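Local coordinates for glucanase (PDB 5GXX), which probably hydrolyses beta-1,4-glucan chains such as cellulose from within, as a cellulosomal family 9 glycoside hydrolase with an attached cellulose-binding-type module, at residues D480-Y485 against P587-A592; Y485-T490 against Y528-S533; K503-Y508 against Q553-A558. The protein carries 1 engineered substitution. All blocks are in the same frame, centred on the assembly; numbering follows the deposited sequence.

Contact 1: D480-Y485 against P587-A592; sequences DLSYNY and PVFDGA
S482 and F589 form the central hydrogen-bonded pair of an antiparallel strand pairing in which D480-Y485 runs against P587-A592. F589 N donates to S482 O at 2.8 Å, and S482 N returns a bond to F589 O. G591 N reaches D480 O beyond one end of this pair, while the longer bond from N484 N to P587 O, 3.2 Å, holds the other.

On the face of S482 and F589, the phenylalanine side chain reaches along the neighbouring strand. Its CB rests 3.6 Å from S482 OG. With CG anti to the carbonyl carbon (chi1 -58°), the ring is placed so that S482 O meets it at the edge, in plane, with CD1 the ring carbon beside it. Further out, CE1 lies 3.3 Å from N484 ND2, and CZ is the next ring atom from that nitrogen. The two side chains cross at about a right angle, yet their planes are only 32° apart, and the nitrogen approaches the ring obliquely. K531 adds a cation-pi contact to the same ring; its NZ also bonds S482 OG and N484 OD1, while N484 ND2 is held by Y486 OH.

On the other face, which D590 shares, L481, Y483 and V588 meet through apolar carbons: L481 CD2 lies 4.1 Å from V588 CG1, and Y483 CB approaches V588 CG2. Water closes the end of the pairing. One molecule bonds D480 O, G591 O and S482 OG, the last at 2.6 Å; a second accepts from D480 N and donates to D590 OD1 at 2.7 Å.

The chemistry thus differs between the two sides, with apolar groups on one, where Y483 and V588 pack on strand 460-469, and on the other a ring, an amide and a hydroxyl gathered round one lysine, whose positive charge is probably eased by these oxygens and the aromatic ring.

Contact 2: Y485-T490 against Y528-S533; sequences YYMDLT and YYIKIS. With CA (calcium ion), chain D.
Antiparallel strand pairing joins Y485-T490 to Y528-S533 inside the five-stranded sheet of the C-terminal module, next to a bound calcium ion. Y485 with I530 and M487 with Y528 are hydrogen-bonded pairs, each closed by two backbone bonds; the straightest runs from M487 N to Y528 O, 2.8 Å at 173°. Between them, Y486 and Y529 make a non-hydrogen-bonded pair.

These two tyrosines lie side by side and point the same way, their planes 44° apart. The rings meet obliquely; the backbone pairing sets CB of Y529 against CD1 of Y486 at 3.5 Å. Y529 CG sits between its backbone N and carbonyl carbon (chi1 68°), which places CG and the ring beside the Y486 ring. The phenol of Y486 is engaged by N484.

On the face of Y485, M487, Y528 and I530 the contacts are apolar. Y485 CB lies 4.0 Å from I530 CG1, and the bent chain of M487 brings CE over the backbone of Y529. Past the end of the pairing, L489 crosses Y528 at about a right angle and sets CD1 over one ring face, a CH-pi contact 4.0 Å from the centroid.

D488 links strand to metal. Its carbonyl O binds calcium at 2.3 Å, alongside a water and D566, N569, D570 and E491, while its OD1 accepts both T490 N and T490 OG1, the hydroxyl at 2.6 Å on the syn lone pair. This Asx turn leads directly into helix 490-494, and a calcium site of this kind at a strand end is consistent with the beta-sandwich of family 3 carbohydrate-binding modules.

Contact 3: K503-Y508 against Q553-A558; sequences KVTIGY and QFRIAA
A classic beta bulge marks the pairing of K503-Y508 with Q553-A558, because G507 and Y508 both face Q553. Q553 O accepts from G507 N at 2.9 Å, the donor standing 37° out of the carbonyl plane, and Q553 N donates to Y508 O. Before the bulge the antiparallel register is regular: T505 with R555 and K503 with A557 each exchange two backbone bonds, that from R555 N to T505 O measuring 2.8 Å.

T505 and R555 lie side by side, pointing the same way, with T505 OG1 3.4 Å from R555 CB and the arginine's CG and CD following alongside. The hydroxyl bonds D514 of the second subunit, whereas the guanidinium group leads off to a salt bridge with E462. At the bulge, the amide of Q553 crosses Y508 obliquely; its CD comes 3.7 Å from Y508 CB, and NE2 nears ring atom CD2, with the planes 47° apart. Q553 NE2 is bonded to E551, and a water links Q553 OE1, 2.8 Å away, to G507 O by a weak second bond.

K503 NZ makes a salt bridge with E516 of the second subunit, and I506 and G507 make backbone hydrogen bonds to that subunit. The chain turns a corner at G507, and the arrangement is consistent with a bulged strand in one sheet of a carbohydrate-binding-module beta-sandwich, here at a subunit interface.

Contacts 1 and 2 use the two edges of strand 481-488, which pairs with 588-590 on one and 527-534 on the other; their centres are 13 Å apart, they share Y485, and P587 CG of contact 1 packs 3.6 Å from Y486 CE2 of contact 2. Contact 3 belongs to the other sheet, its centre 12 Å from that of contact 2 and 19 Å from that of contact 1. The sheets meet through side chains: Y485 CD1 lies 3.7 Å from I556 CD1, M487 SD 3.8 Å from I556 CG2, and I530 CD1 packs against F554. Calcium is bound directly in contact 2, and the I556 side chain is about 9 Å from a calcium ion. All three lie in the C-terminal module, apart from the family 9 catalytic region.

Contact 1: D480-Y485 against P587-A592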
loop_
_atom_site.group_PDB
_atom_site.type_symbol
_atom_site.label_atom_id
_atom_site.label_comp_id
_atom_site.label_asym_id
_atom_site.label_seq_id
_atom_site.Cartn_x
_atom_site.Cartn_y
_atom_site.Cartn_z
ATOM N N ASP A 480 11.378 3.650 -26.428
ATOM C CA ASP A 480 11.003 2.418 -27.121
ATOM C C ASP A 480 11.695 1.213 -26.494
ATOM O O ASP A 480 12.491 0.540 -27.143
ATOM C CB ASP A 480 11.332 2.555 -28.613
ATOM C CG ASP A 480 10.488 3.622 -29.300
ATOM O OD1 ASP A 480 9.395 3.963 -28.786
ATOM O OD2 ASP A 480 10.918 4.116 -30.372
ATOM N N LEU A 481 11.399 0.951 -25.220
ATOM C CA LEU A 481 12.061 -0.137 -24.500
ATOM C C LEU A 481 11.298 -1.435 -24.704
ATOM O O LEU A 481 10.066 -1.442 -24.655
ATOM C CB LEU A 481 12.126 0.154 -22.999
ATOM C CG LEU A 481 13.258 1.078 -22.551
ATOM C CD1 LEU A 481 13.095 1.273 -21.045
ATOM C CD2 LEU A 481 14.635 0.529 -22.903
ATOM N N SER A 482 12.032 -2.529 -24.877
ATOM C CA SER A 482 11.437 -3.869 -24.892
ATOM C C SER A 482 12.452 -4.897 -24.420
ATOM O O SER A 482 13.660 -4.644 -24.364
ATOM C CB SER A 482 10.880 -4.265 -26.266
ATOM O OG SER A 482 11.919 -4.427 -27.223
ATOM N N TYR A 483 11.950 -6.068 -24.058
ATOM C CA TYR A 483 12.838 -7.187 -23.820
ATOM C C TYR A 483 12.199 -8.472 -24.326
ATOM O O TYR A 483 10.972 -8.552 -24.482
ATOM C CB TYR A 483 13.244 -7.289 -22.345
ATOM C CG TYR A 483 12.112 -7.535 -21.362
ATOM C CD1 TYR A 483 11.638 -8.827 -21.141
ATOM C CD2 TYR A 483 11.538 -6.490 -20.645
ATOM C CE1 TYR A 483 10.637 -9.071 -20.226
ATOM C CE2 TYR A 483 10.533 -6.725 -19.709
ATOM C CZ TYR A 483 10.086 -8.020 -19.520
ATOM O OH TYR A 483 9.076 -8.276 -18.617
ATOM N N ASN A 484 13.032 -9.476 -24.571
ATOM C CA ASN A 484 12.553 -10.741 -25.121
ATOM C C ASN A 484 12.768 -11.918 -24.171
ATOM O O ASN A 484 13.781 -11.976 -23.458
ATOM C CB ASN A 484 13.262 -11.028 -26.447
ATOM C CG ASN A 484 12.947 -10.011 -27.532
ATOM O OD1 ASN A 484 12.010 -9.221 -27.434
ATOM N ND2 ASN A 484 13.730 -10.055 -28.611
ATOM N N TYR A 485 11.795 -12.835 -24.156
ATOM C CA TYR A 485 11.907 -14.088 -23.417
ATOM C C TYR A 485 11.889 -15.239 -24.429
ATOM O O TYR A 485 10.877 -15.471 -25.090
ATOM C CB TYR A 485 10.747 -14.261 -22.411
ATOM C CG TYR A 485 10.915 -15.496 -21.548
ATOM C CD1 TYR A 485 10.406 -16.732 -21.959
ATOM C CD2 TYR A 485 11.596 -15.431 -20.330
ATOM C CE1 TYR A 485 10.595 -17.875 -21.177
ATOM C CE2 TYR A 485 11.772 -16.563 -19.545
ATOM C CZ TYR A 485 11.274 -17.777 -19.976
ATOM O OH TYR A 485 11.490 -18.864 -19.153
ATOM N N PRO A 587 17.314 -10.196 -23.241
ATOM C CA PRO A 587 17.949 -8.973 -23.740
ATOM C C PRO A 587 16.983 -7.800 -23.860
ATOM O O PRO A 587 15.794 -7.978 -24.133
ATOM C CB PRO A 587 18.492 -9.397 -25.108
ATOM C CG PRO A 587 17.583 -10.516 -25.537
ATOM C CD PRO A 587 17.310 -11.260 -24.261
ATOM N N VAL A 588 17.525 -6.606 -23.637
ATOM C CA VAL A 588 16.778 -5.358 -23.703
ATOM C C VAL A 588 17.131 -4.645 -24.998
ATOM O O VAL A 588 18.300 -4.658 -25.415
ATOM C CB VAL A 588 17.147 -4.471 -22.505
ATOM C CG1 VAL A 588 16.417 -3.130 -22.581
ATOM C CG2 VAL A 588 16.857 -5.193 -21.174
ATOM N N PHE A 589 16.115 -4.026 -25.594
ATOM C CA PHE A 589 16.192 -3.292 -26.864
ATOM C C PHE A 589 15.651 -1.862 -26.739
ATOM O O PHE A 589 14.676 -1.596 -26.028
ATOM C CB PHE A 589 15.422 -4.044 -27.968
ATOM C CG PHE A 589 15.906 -5.446 -28.208
ATOM C CD1 PHE A 589 15.506 -6.497 -27.389
ATOM C CD2 PHE A 589 16.743 -5.711 -29.285
ATOM C CE1 PHE A 589 15.973 -7.786 -27.616
ATOM C CE2 PHE A 589 17.200 -6.999 -29.528
ATOM C CZ PHE A 589 16.817 -8.037 -28.698
ATOM N N ASP A 590 16.328 -0.938 -27.419
ATOM C CA ASP A 590 15.833 0.406 -27.656
ATOM C C ASP A 590 15.478 0.392 -29.131
ATOM O O ASP A 590 16.379 0.296 -29.970
ATOM C CB ASP A 590 16.979 1.389 -27.397
ATOM C CG ASP A 590 16.608 2.838 -27.693
ATOM O OD1 ASP A 590 15.528 3.118 -28.259
ATOM O OD2 ASP A 590 17.418 3.721 -27.330
ATOM N N GLY A 591 14.187 0.438 -29.443
ATOM C CA GLY A 591 13.716 0.153 -30.799
ATOM C C GLY A 591 14.229 -1.216 -31.217
ATOM O O GLY A 591 14.082 -2.189 -30.469
ATOM N N ALA A 592 14.829 -1.302 -32.405
ATOM C CA ALA A 592 15.442 -2.544 -32.879
ATOM C C ALA A 592 16.912 -2.765 -32.476
ATOM O O ALA A 592 17.532 -3.740 -32.907
ATOM C CB ALA A 592 15.289 -2.626 -34.393
HETATM O O HOH W 1 12.434 -2.091 -28.289
HETATM O O HOH W 2 13.565 4.989 -27.882
#

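Contact 2: Y485-T490 against Y528-S533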
loop_
_atom_site.group_PDB
_atom_site.type_symbol
_atom_site.label_atom_id
_atom_site.label_comp_id
_atom_site.label_asym_id
_atom_site.label_seq_id
_atom_site.Cartn_x
_atom_site.Cartn_y
_atom_site.Cartn_z
ATOM N N TYR A 485 11.795 -12.835 -24.156
ATOM C CA TYR A 485 11.907 -14.088 -23.417
ATOM C C TYR A 485 11.889 -15.239 -24.429
ATOM O O TYR A 485 10.877 -15.471 -25.090
ATOM C CB TYR A 485 10.747 -14.261 -22.411
ATOM C CG TYR A 485 10.915 -15.496 -21.548
ATOM C CD1 TYR A 485 10.406 -16.732 -21.959
ATOM C CD2 TYR A 485 11.596 -15.431 -20.330
ATOM C CE1 TYR A 485 10.595 -17.875 -21.177
ATOM C CE2 TYR A 485 11.772 -16.563 -19.545
ATOM C CZ TYR A 485 11.274 -17.777 -19.976
ATOM O OH TYR A 485 11.490 -18.864 -19.153
ATOM N N TYR A 486 13.014 -15.943 -24.546
ATOM C CA TYR A 486 13.203 -16.986 -25.544
ATOM C C TYR A 486 13.023 -18.392 -24.986
ATOM O O TYR A 486 13.514 -18.713 -23.900
ATOM C CB TYR A 486 14.616 -16.912 -26.140
ATOM C CG TYR A 486 14.970 -15.625 -26.833
ATOM C CD1 TYR A 486 14.662 -15.426 -28.178
ATOM C CD2 TYR A 486 15.652 -14.625 -26.155
ATOM C CE1 TYR A 486 15.003 -14.249 -28.833
ATOM C CE2 TYR A 486 15.999 -13.449 -26.805
ATOM C CZ TYR A 486 15.669 -13.268 -28.137
ATOM O OH TYR A 486 16.021 -12.093 -28.763
ATOM N N MET A 487 12.365 -19.224 -25.787
ATOM C CA MET A 487 12.051 -20.605 -25.438
ATOM C C MET A 487 12.439 -21.547 -26.569
ATOM O O MET A 487 12.449 -21.150 -27.733
ATOM C CB MET A 487 10.542 -20.748 -25.235
ATOM C CG MET A 487 9.967 -19.815 -24.200
ATOM S SD MET A 487 8.188 -19.657 -24.448
ATOM C CE MET A 487 8.098 -18.295 -25.619
ATOM N N ASP A 488 12.698 -22.802 -26.211
ATOM C CA ASP A 488 12.836 -23.884 -27.175
ATOM C C ASP A 488 11.562 -24.720 -27.059
ATOM O O ASP A 488 11.263 -25.256 -25.995
ATOM C CB ASP A 488 14.085 -24.714 -26.859
ATOM C CG ASP A 488 14.360 -25.795 -27.891
ATOM O OD1 ASP A 488 13.416 -26.235 -28.573
ATOM O OD2 ASP A 488 15.536 -26.200 -28.022
ATOM N N LEU A 489 10.812 -24.797 -28.152
ATOM C CA LEU A 489 9.526 -25.494 -28.148
ATOM C C LEU A 489 9.612 -26.884 -28.767
ATOM O O LEU A 489 8.585 -27.461 -29.137
ATOM C CB LEU A 489 8.455 -24.648 -28.845
ATOM C CG LEU A 489 8.116 -23.283 -28.220
ATOM C CD1 LEU A 489 6.916 -22.681 -28.935
ATOM C CD2 LEU A 489 7.860 -23.363 -26.725
ATOM N N THR A 490 10.822 -27.437 -28.836
ATOM C CA THR A 490 11.029 -28.786 -29.375
ATOM C C THR A 490 10.129 -29.824 -28.705
ATOM O O THR A 490 9.512 -30.630 -29.400
ATOM C CB THR A 490 12.496 -29.258 -29.267
ATOM O OG1 THR A 490 13.327 -28.398 -30.052
ATOM C CG2 THR A 490 12.664 -30.682 -29.803
ATOM N N TYR A 528 11.549 -19.856 -30.179
ATOM C CA TYR A 528 10.468 -18.885 -30.252
ATOM C C TYR A 528 10.635 -17.871 -29.123
ATOM O O TYR A 528 11.397 -18.113 -28.180
ATOM C CB TYR A 528 9.113 -19.595 -30.129
ATOM C CG TYR A 528 8.731 -20.446 -31.322
ATOM C CD1 TYR A 528 9.308 -21.692 -31.536
ATOM C CD2 TYR A 528 7.770 -20.001 -32.218
ATOM C CE1 TYR A 528 8.951 -22.467 -32.642
ATOM C CE2 TYR A 528 7.397 -20.764 -33.318
ATOM C CZ TYR A 528 7.993 -21.992 -33.520
ATOM O OH TYR A 528 7.615 -22.731 -34.615
ATOM N N TYR A 529 9.937 -16.742 -29.211
ATOM C CA TYR A 529 10.009 -15.753 -28.133
ATOM C C TYR A 529 8.742 -14.918 -28.015
ATOM O O TYR A 529 7.944 -14.811 -28.953
ATOM C CB TYR A 529 11.220 -14.817 -28.317
ATOM C CG TYR A 529 11.121 -13.900 -29.514
ATOM C CD1 TYR A 529 11.365 -14.375 -30.802
ATOM C CD2 TYR A 529 10.755 -12.568 -29.371
ATOM C CE1 TYR A 529 11.258 -13.544 -31.915
ATOM C CE2 TYR A 529 10.666 -11.722 -30.471
ATOM C CZ TYR A 529 10.912 -12.214 -31.736
ATOM O OH TYR A 529 10.807 -11.366 -32.814
ATOM N N ILE A 530 8.598 -14.293 -26.853
ATOM C CA ILE A 530 7.668 -13.181 -26.703
ATOM C C ILE A 530 8.510 -11.946 -26.432
ATOM O O ILE A 530 9.604 -12.030 -25.851
ATOM C CB ILE A 530 6.603 -13.397 -25.597
ATOM C CG1 ILE A 530 7.243 -13.618 -24.222
ATOM C CG2 ILE A 530 5.673 -14.538 -26.008
ATOM C CD1 ILE A 530 6.255 -13.620 -23.040
ATOM N N LYS A 531 8.004 -10.824 -26.924
ATOM C CA LYS A 531 8.599 -9.531 -26.645
ATOM C C LYS A 531 7.621 -8.801 -25.735
ATOM O O LYS A 531 6.425 -8.746 -26.024
ATOM C CB LYS A 531 8.775 -8.721 -27.930
ATOM C CG LYS A 531 9.295 -7.308 -27.662
ATOM C CD LYS A 531 9.538 -6.544 -28.957
ATOM C CE LYS A 531 10.803 -6.999 -29.677
ATOM N NZ LYS A 531 12.020 -6.918 -28.811
ATOM N N ILE A 532 8.168 -8.217 -24.673
ATOM C CA ILE A 532 7.442 -7.357 -23.739
ATOM C C ILE A 532 7.872 -5.933 -24.080
ATOM O O ILE A 532 9.060 -5.625 -23.990
ATOM C CB ILE A 532 7.825 -7.695 -22.269
ATOM C CG1 ILE A 532 7.343 -9.085 -21.802
ATOM C CG2 ILE A 532 7.247 -6.670 -21.318
ATOM C CD1 ILE A 532 7.912 -10.277 -22.551
ATOM N N SER A 533 6.931 -5.090 -24.506
ATOM C CA SER A 533 7.221 -3.715 -24.926
ATOM C C SER A 533 6.541 -2.691 -24.022
ATOM O O SER A 533 5.339 -2.801 -23.761
ATOM C CB SER A 533 6.732 -3.475 -26.364
ATOM O OG SER A 533 7.419 -4.325 -27.270
HETATM CA CA CA D . 11.285 -25.826 -23.748
HETATM O O HOH W 3 9.459 -24.445 -23.093
#

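Contact 3: K503-Y508 against Q553-A558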
loop_
_atom_site.group_PDB
_atom_site.type_symbol
_atom_site.label_atom_id
_atom_site.label_comp_id
_atom_site.label_asym_id
_atom_site.label_seq_id
_atom_site.Cartn_x
_atom_site.Cartn_y
_atom_site.Cartn_z
ATOM N N LYS A 503 -0.427 -20.835 -24.101
ATOM C CA LYS A 503 -1.150 -19.611 -23.748
ATOM C C LYS A 503 -0.284 -18.668 -22.906
ATOM O O LYS A 503 0.332 -19.107 -21.936
ATOM C CB LYS A 503 -2.442 -19.928 -22.986
ATOM C CG LYS A 503 -3.380 -18.733 -22.808
ATOM C CD LYS A 503 -4.541 -19.014 -21.852
ATOM C CE LYS A 503 -5.607 -19.937 -22.433
ATOM N NZ LYS A 503 -6.509 -19.276 -23.417
ATOM N N VAL A 504 -0.259 -17.392 -23.287
ATOM C CA VAL A 504 0.408 -16.343 -22.504
ATOM C C VAL A 504 -0.639 -15.577 -21.707
ATOM O O VAL A 504 -1.628 -15.084 -22.257
ATOM C CB VAL A 504 1.172 -15.352 -23.414
ATOM C CG1 VAL A 504 1.987 -14.347 -22.598
ATOM C CG2 VAL A 504 2.074 -16.096 -24.398
ATOM N N THR A 505 -0.411 -15.476 -20.403
ATOM C CA THR A 505 -1.302 -14.709 -19.550
ATOM C C THR A 505 -0.451 -13.842 -18.629
ATOM O O THR A 505 0.779 -13.984 -18.567
ATOM C CB THR A 505 -2.205 -15.613 -18.692
ATOM O OG1 THR A 505 -1.395 -16.469 -17.887
ATOM C CG2 THR A 505 -3.138 -16.460 -19.557
ATOM N N ILE A 506 -1.126 -12.939 -17.919
ATOM C CA ILE A 506 -0.452 -11.981 -17.041
ATOM C C ILE A 506 -1.026 -12.159 -15.644
ATOM O O ILE A 506 -2.247 -12.230 -15.479
ATOM C CB ILE A 506 -0.656 -10.539 -17.550
ATOM C CG1 ILE A 506 0.114 -10.334 -18.856
ATOM C CG2 ILE A 506 -0.162 -9.492 -16.562
ATOM C CD1 ILE A 506 -0.164 -9.009 -19.551
ATOM N N GLY A 507 -0.139 -12.222 -14.658
ATOM C CA GLY A 507 -0.523 -12.366 -13.262
ATOM C C GLY A 507 -0.363 -11.096 -12.451
ATOM O O GLY A 507 -0.886 -11.025 -11.341
ATOM N N TYR A 508 0.394 -10.126 -12.973
ATOM C CA TYR A 508 0.518 -8.794 -12.355
ATOM C C TYR A 508 1.181 -7.868 -13.363
ATOM O O TYR A 508 2.118 -8.262 -14.064
ATOM C CB TYR A 508 1.367 -8.792 -11.077
ATOM C CG TYR A 508 1.726 -7.418 -10.530
ATOM C CD1 TYR A 508 0.765 -6.547 -10.011
ATOM C CD2 TYR A 508 3.054 -7.003 -10.513
ATOM C CE1 TYR A 508 1.112 -5.292 -9.513
ATOM C CE2 TYR A 508 3.421 -5.758 -10.013
ATOM C CZ TYR A 508 2.444 -4.915 -9.508
ATOM O OH TYR A 508 2.791 -3.692 -9.003
ATOM N N GLN A 553 4.491 -9.847 -14.277
ATOM C CA GLN A 553 4.492 -11.288 -14.036
ATOM C C GLN A 553 3.737 -11.893 -15.198
ATOM O O GLN A 553 2.563 -11.594 -15.410
ATOM C CB GLN A 553 3.842 -11.655 -12.697
ATOM C CG GLN A 553 4.694 -11.255 -11.492
ATOM C CD GLN A 553 3.933 -11.242 -10.188
ATOM O OE1 GLN A 553 3.014 -12.036 -9.982
ATOM N NE2 GLN A 553 4.331 -10.349 -9.285
ATOM N N PHE A 554 4.424 -12.715 -15.982
ATOM C CA PHE A 554 3.768 -13.354 -17.114
ATOM C C PHE A 554 3.903 -14.859 -17.015
ATOM O O PHE A 554 4.872 -15.374 -16.449
ATOM C CB PHE A 554 4.285 -12.807 -18.451
ATOM C CG PHE A 554 5.766 -12.981 -18.674
ATOM C CD1 PHE A 554 6.263 -14.130 -19.265
ATOM C CD2 PHE A 554 6.657 -11.970 -18.335
ATOM C CE1 PHE A 554 7.620 -14.284 -19.509
ATOM C CE2 PHE A 554 8.021 -12.113 -18.560
ATOM C CZ PHE A 554 8.509 -13.268 -19.150
ATOM N N ARG A 555 2.892 -15.539 -17.540
ATOM C CA ARG A 555 2.854 -16.994 -17.549
ATOM C C ARG A 555 2.753 -17.484 -18.989
ATOM O O ARG A 555 1.969 -16.944 -19.781
ATOM C CB ARG A 555 1.641 -17.467 -16.738
ATOM C CG ARG A 555 1.502 -18.980 -16.621
ATOM C CD ARG A 555 0.231 -19.399 -15.865
ATOM N NE ARG A 555 0.274 -18.943 -14.480
ATOM C CZ ARG A 555 -0.521 -19.389 -13.510
ATOM N NH1 ARG A 555 -1.420 -20.327 -13.759
ATOM N NH2 ARG A 555 -0.394 -18.907 -12.279
ATOM N N ILE A 556 3.554 -18.496 -19.318
ATOM C CA ILE A 556 3.497 -19.172 -20.613
ATOM C C ILE A 556 3.140 -20.622 -20.296
ATOM O O ILE A 556 3.870 -21.296 -19.579
ATOM C CB ILE A 556 4.850 -19.035 -21.341
ATOM C CG1 ILE A 556 5.235 -17.556 -21.473
ATOM C CG2 ILE A 556 4.807 -19.729 -22.706
ATOM C CD1 ILE A 556 6.731 -17.301 -21.650
ATOM N N ALA A 557 1.991 -21.081 -20.787
ATOM C CA ALA A 557 1.400 -22.331 -20.292
ATOM C C ALA A 557 0.955 -23.256 -21.417
ATOM O O ALA A 557 0.272 -22.836 -22.346
ATOM C CB ALA A 557 0.215 -22.044 -19.374
ATOM N N ALA A 558 1.374 -24.511 -21.325
ATOM C CA ALA A 558 0.755 -25.603 -22.070
ATOM C C ALA A 558 -0.549 -25.960 -21.361
ATOM O O ALA A 558 -0.770 -25.534 -20.226
ATOM C CB ALA A 558 1.683 -26.785 -22.081
HETATM O O HOH W 4 0.647 -12.036 -8.558
#